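Local coordinates for D-3-phosphoglycerate dehydrogenase-related protein (Vibrio cholerae, PDB 4S1V), which acts as a phosphoglycerate oxidoreductase of the D-isomer-specific 2-hydroxyacid dehydrogenase family, probably with NAD as its cofactor, at the interface of chains A and B. Numbering follows the deposited sequence. Chains: chain A/B, D-3-phosphoglycerate dehydrogenase-related protein.

Contact 1: the interface of chains A and B. Residues chain A 108, 111, 164-165, 169; chain B 111, 115, 165, 168-169.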
loop_
_atom_site.group_PDB
_atom_site.type_symbol
_atom_site.label_atom_id
_atom_site.label_comp_id
_atom_site.label_asym_id
_atom_site.label_seq_id
_atom_site.Cartn_x
_atom_site.Cartn_y
_atom_site.Cartn_z
ATOM N N GLU A 108 6.565 3.201 25.350
ATOM C CA GLU A 108 5.264 2.683 24.969
ATOM C C GLU A 108 5.405 1.741 23.787
ATOM O O GLU A 108 4.784 0.681 23.761
ATOM C CB GLU A 108 4.284 3.812 24.649
ATOM C CG GLU A 108 3.774 4.513 25.902
ATOM C CD GLU A 108 2.532 5.358 25.674
ATOM O OE1 GLU A 108 1.890 5.238 24.609
ATOM O OE2 GLU A 108 2.191 6.145 26.589
ATOM N N TRP A 111 6.867 -1.605 24.832
ATOM C CA TRP A 111 5.814 -2.447 25.436
ATOM C C TRP A 111 4.853 -3.055 24.437
ATOM O O TRP A 111 4.416 -4.205 24.603
ATOM C CB TRP A 111 5.046 -1.708 26.519
ATOM C CG TRP A 111 4.490 -2.663 27.546
ATOM C CD1 TRP A 111 3.158 -2.940 27.819
ATOM C CD2 TRP A 111 5.253 -3.542 28.446
ATOM N NE1 TRP A 111 3.046 -3.889 28.808
ATOM C CE2 TRP A 111 4.264 -4.286 29.229
ATOM C CE3 TRP A 111 6.608 -3.766 28.680
ATOM C CZ2 TRP A 111 4.634 -5.197 30.202
ATOM C CZ3 TRP A 111 6.970 -4.696 29.654
ATOM C CH2 TRP A 111 6.003 -5.399 30.394
ATOM N N GLN A 164 8.528 -0.555 35.256
ATOM C CA GLN A 164 7.222 -0.189 35.829
ATOM C C GLN A 164 6.072 -0.911 35.137
ATOM O O GLN A 164 5.173 -1.428 35.809
ATOM C CB GLN A 164 6.951 1.304 35.695
ATOM C CG GLN A 164 7.619 2.208 36.701
ATOM C CD GLN A 164 7.363 3.659 36.357
ATOM O OE1 GLN A 164 7.910 4.185 35.387
ATOM N NE2 GLN A 164 6.510 4.307 37.133
ATOM N N PHE A 165 6.094 -0.918 33.796
ATOM C CA PHE A 165 5.087 -1.624 32.994
ATOM C C PHE A 165 5.051 -3.090 33.403
ATOM O O PHE A 165 3.983 -3.640 33.693
ATOM C CB PHE A 165 5.371 -1.519 31.480
ATOM C CG PHE A 165 5.260 -0.121 30.914
ATOM C CD1 PHE A 165 4.572 0.888 31.597
ATOM C CD2 PHE A 165 5.824 0.182 29.669
ATOM C CE1 PHE A 165 4.473 2.169 31.069
ATOM C CE2 PHE A 165 5.717 1.465 29.133
ATOM C CZ PHE A 165 5.045 2.460 29.839
ATOM N N PHE A 169 2.083 -5.337 35.253
ATOM C CA PHE A 169 1.600 -6.499 34.509
ATOM C C PHE A 169 1.862 -7.827 35.220
ATOM O O PHE A 169 1.649 -8.894 34.643
ATOM C CB PHE A 169 2.215 -6.515 33.108
ATOM C CG PHE A 169 1.404 -5.779 32.089
ATOM C CD1 PHE A 169 1.360 -4.389 32.082
ATOM C CD2 PHE A 169 0.676 -6.477 31.131
ATOM C CE1 PHE A 169 0.612 -3.709 31.133
ATOM C CE2 PHE A 169 -0.081 -5.800 30.187
ATOM C CZ PHE A 169 -0.114 -4.414 30.187
ATOM N N TRP B 111 -5.141 -4.697 26.100
ATOM C CA TRP B 111 -4.076 -3.699 26.094
ATOM C C TRP B 111 -3.206 -3.798 24.872
ATOM O O TRP B 111 -2.787 -2.778 24.311
ATOM C CB TRP B 111 -3.223 -3.787 27.352
ATOM C CG TRP B 111 -2.643 -2.445 27.678
ATOM C CD1 TRP B 111 -1.307 -2.060 27.650
ATOM C CD2 TRP B 111 -3.388 -1.230 28.033
ATOM N NE1 TRP B 111 -1.176 -0.735 27.977
ATOM C CE2 TRP B 111 -2.391 -0.179 28.217
ATOM C CE3 TRP B 111 -4.737 -0.928 28.225
ATOM C CZ2 TRP B 111 -2.747 1.115 28.589
ATOM C CZ3 TRP B 111 -5.083 0.379 28.594
ATOM C CH2 TRP B 111 -4.109 1.374 28.767
ATOM N N LEU B 115 -2.632 -0.646 22.189
ATOM C CA LEU B 115 -1.306 -0.166 21.784
ATOM C C LEU B 115 -0.990 -0.427 20.315
ATOM O O LEU B 115 -0.424 0.442 19.635
ATOM C CB LEU B 115 -0.208 -0.780 22.652
ATOM C CG LEU B 115 0.055 -0.178 24.033
ATOM C CD1 LEU B 115 0.957 -1.116 24.819
ATOM C CD2 LEU B 115 0.696 1.200 23.919
ATOM N N PHE B 165 -3.444 -0.555 33.978
ATOM C CA PHE B 165 -2.618 -0.378 32.784
ATOM C C PHE B 165 -2.642 1.083 32.329
ATOM O O PHE B 165 -1.597 1.708 32.176
ATOM C CB PHE B 165 -3.062 -1.319 31.634
ATOM C CG PHE B 165 -3.001 -2.800 31.964
ATOM C CD1 PHE B 165 -2.246 -3.283 33.037
ATOM C CD2 PHE B 165 -3.653 -3.729 31.152
ATOM C CE1 PHE B 165 -2.187 -4.644 33.320
ATOM C CE2 PHE B 165 -3.592 -5.095 31.427
ATOM C CZ PHE B 165 -2.858 -5.554 32.512
ATOM N N VAL B 168 -0.632 3.447 34.754
ATOM C CA VAL B 168 0.832 3.400 34.659
ATOM C C VAL B 168 1.328 3.975 33.320
ATOM O O VAL B 168 2.452 4.477 33.230
ATOM C CB VAL B 168 1.402 1.985 34.936
ATOM C CG1 VAL B 168 1.284 1.083 33.706
ATOM C CG2 VAL B 168 2.854 2.071 35.401
ATOM N N PHE B 169 0.476 3.926 32.297
ATOM C CA PHE B 169 0.782 4.557 31.014
ATOM C C PHE B 169 0.506 6.065 31.057
ATOM O O PHE B 169 0.628 6.751 30.051
ATOM C CB PHE B 169 0.038 3.858 29.854
ATOM C CG PHE B 169 0.776 2.666 29.302
ATOM C CD1 PHE B 169 0.897 1.494 30.053
ATOM C CD2 PHE B 169 1.374 2.718 28.052
ATOM C CE1 PHE B 169 1.600 0.400 29.562
ATOM C CE2 PHE B 169 2.077 1.629 27.548
ATOM C CZ PHE B 169 2.196 0.469 28.306
#
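Two phenylalanine stacks, A:Phe165 on B:Phe169 and A:Phe169 on B:Phe165, form the core of a patch within a two-fold symmetric interface between NAD-binding domains of the D-2-hydroxyacid dehydrogenase family. Phe165 belongs to the helix that follows the Rossmann glycine loop, and Phe169 comes just beyond that helix. In the second stack the ring centroids are 3.8 Å apart and the planes differ by 6°; the first is equally parallel, with centroids 4.0 Å apart. Flat aromatic rings suit this place because each gives a whole face to its partner while its rim meets other groups. In A:Phe169 the second face lies against A:Trp111, whose indole NE1 sits toward the rim of the benzene ring, so the phenyl lies between a ring of the partner and an indole of its own chain. Its leading carbon CZ also meets the indole CD1 of B:Trp111 at 3.7 Å, in the plane of the phenyl. The twin contact runs from B:Phe169 CZ to A:Trp111 CD1, at 3.6 Å. In both chains chi1 of Trp111, with CG anti to the backbone N, swings the indole to the interface, and chi2, near -114°, turns CD1 toward the partner's phenyl.

Around the rings, the methyl CG1 of B:Val168 lies 3.9 Å from A:Phe165 CD1, a branched side chain filling the flank of the stack. B:Leu115 brings CD1 toward the indole CD1 of A:Trp111. Toward the polar rim, A:Glu108 extends the apolar surface with CG, along the CD2 and CE2 side of B:Phe169, 3.7 Å from CD2. The carboxylate, inclined 57° to that ring, still touches CD2 through CD and OE2.

Contact 2: the interface of chains A and B. Residues chain A 119, 142, 144; chain B 105, 109, 289-290, 292-293.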
loop_
_atom_site.group_PDB
_atom_site.type_symbol
_atom_site.label_atom_id
_atom_site.label_comp_id
_atom_site.label_asym_id
_atom_site.label_seq_id
_atom_site.Cartn_x
_atom_site.Cartn_y
_atom_site.Cartn_z
ATOM N N ARG A 119 1.714 -12.457 22.185
ATOM C CA ARG A 119 0.382 -12.933 21.800
ATOM C C ARG A 119 0.257 -13.258 20.301
ATOM O O ARG A 119 -0.859 -13.492 19.801
ATOM C CB ARG A 119 -0.704 -11.938 22.243
ATOM C CG ARG A 119 -0.807 -11.696 23.750
ATOM C CD ARG A 119 -1.105 -12.970 24.527
ATOM N NE ARG A 119 -2.491 -13.416 24.352
ATOM C CZ ARG A 119 -3.485 -13.108 25.179
ATOM N NH1 ARG A 119 -3.261 -12.357 26.256
ATOM N NH2 ARG A 119 -4.711 -13.556 24.925
ATOM N N GLY A 142 -0.364 -18.079 22.362
ATOM C CA GLY A 142 0.405 -16.970 22.911
ATOM C C GLY A 142 0.418 -17.106 24.418
ATOM O O GLY A 142 -0.220 -18.000 24.963
ATOM N N THR A 144 0.729 -15.024 28.527
ATOM C CA THR A 144 0.697 -13.854 29.390
ATOM C C THR A 144 2.098 -13.448 29.843
ATOM O O THR A 144 3.014 -14.267 29.907
ATOM C CB THR A 144 -0.185 -14.067 30.641
ATOM O OG1 THR A 144 0.121 -15.334 31.242
ATOM C CG2 THR A 144 -1.655 -14.020 30.269
ATOM N N ALA B 105 -5.389 -12.892 30.984
ATOM C CA ALA B 105 -5.117 -12.953 29.546
ATOM C C ALA B 105 -5.949 -11.963 28.716
ATOM O O ALA B 105 -5.380 -11.256 27.891
ATOM C CB ALA B 105 -5.272 -14.372 29.017
ATOM N N LEU B 109 -4.558 -8.899 26.519
ATOM C CA LEU B 109 -4.878 -8.895 25.090
ATOM C C LEU B 109 -5.533 -7.569 24.690
ATOM O O LEU B 109 -5.189 -6.991 23.661
ATOM C CB LEU B 109 -5.766 -10.091 24.709
ATOM C CG LEU B 109 -6.107 -10.346 23.222
ATOM C CD1 LEU B 109 -7.203 -9.424 22.694
ATOM C CD2 LEU B 109 -4.879 -10.298 22.311
ATOM N N LEU B 289 -9.075 -13.271 20.497
ATOM C CA LEU B 289 -7.887 -13.804 21.163
ATOM C C LEU B 289 -7.879 -13.666 22.680
ATOM O O LEU B 289 -7.082 -14.332 23.351
ATOM C CB LEU B 289 -6.625 -13.144 20.597
ATOM C CG LEU B 289 -6.278 -13.422 19.131
ATOM C CD1 LEU B 289 -5.028 -12.655 18.753
ATOM C CD2 LEU B 289 -6.077 -14.914 18.892
ATOM N N GLY B 290 -8.745 -12.804 23.217
ATOM C CA GLY B 290 -8.723 -12.466 24.643
ATOM C C GLY B 290 -8.349 -13.620 25.554
ATOM O O GLY B 290 -7.320 -13.583 26.236
ATOM N N VAL B 292 -7.566 -16.691 24.633
ATOM C CA VAL B 292 -6.812 -17.716 23.908
ATOM C C VAL B 292 -5.314 -17.549 24.194
ATOM O O VAL B 292 -4.609 -16.777 23.533
ATOM C CB VAL B 292 -7.123 -17.685 22.393
ATOM C CG1 VAL B 292 -6.465 -18.858 21.682
ATOM C CG2 VAL B 292 -8.630 -17.714 22.158
ATOM N N GLU B 293 -4.848 -18.289 25.191
ATOM C CA GLU B 293 -3.558 -18.051 25.816
ATOM C C GLU B 293 -3.210 -19.287 26.664
ATOM O O GLU B 293 -4.112 -19.965 27.158
ATOM C CB GLU B 293 -3.645 -16.769 26.662
ATOM C CG GLU B 293 -2.351 -16.304 27.320
ATOM C CD GLU B 293 -2.062 -17.062 28.609
ATOM O OE1 GLU B 293 -3.016 -17.338 29.373
ATOM O OE2 GLU B 293 -0.888 -17.392 28.855
HETATM O O HOH W 1 -2.906 -17.410 21.526
#
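A:Arg119 reaches across to the main chain of B:Ala105 and B:Gly290, where the second subunit presents the start of helix 104-118 and the segment just after the catalytic histidine characteristic of D-2-hydroxyacid dehydrogenases. Among the direct hydrogen bonds, NH1 of A:Arg119 donates to the carbonyl O of B:Ala105 over 2.9 Å, fairly straight at 166°. NH2 donates to B:Gly290 O, also at 2.9 Å, coming from above that peptide's plane. Both acceptors lie close to the guanidinium plane, so the two bonds fix its rotation; an arginine suits a place where separate carbonyls must be reached at once. B:Leu289 O is also near NH2, but the N-H does not point to it; it may still favour the positive charge electrostatically. The backbone N of A:Thr144 donates to the carboxylate OE2 of B:Glu293 at 2.9 Å, from above the carboxylate plane, while OG1 adds only a weak bond to the same oxygen.

Water 1 bridges the subunits by hydrogen bonds to A:Gly142 N (2.8 Å) and B:Val292 O (2.7 Å).

Aliphatic groups pack on both faces of the guanidinium and limit its tilting: CB of B:Glu293 on one, CB of B:Leu109 on the other, 3.6 Å from A:Arg119 NH2, with the methyl CD2 farther out. B:Glu293 serves twice, since its chain bends at chi2 (-81°), leaving CB beside the arginine while the acid turns to A:Thr144. There A:Thr144 packs through its methyl branch, CG2 lying 3.5 Å from B:Glu293 CD and close to B:Ala105 CA.

NH1 of A:Arg119 and OE1 of B:Glu293, 5.9 Å apart, are too far for a salt bridge, though opposite charges might still attract.

Contact 1 and contact 2 have C-alpha centres about 16 Å apart and share no residue, yet both use helix 104-118. In chain B its early residues serve contact 2, while residues farther along it serve contact 1; in chain A the helix joins contact 1 and runs into the arginine of contact 2. Contact 1 is largely aromatic and holds residues 111, 165 and 169 from both subunits, whereas contact 2 is polar and has a symmetry twin. Together they probably form part of the family's dimer interface, placing one subunit's segments beside the other's catalytic-histidine region within the deposited tetramer.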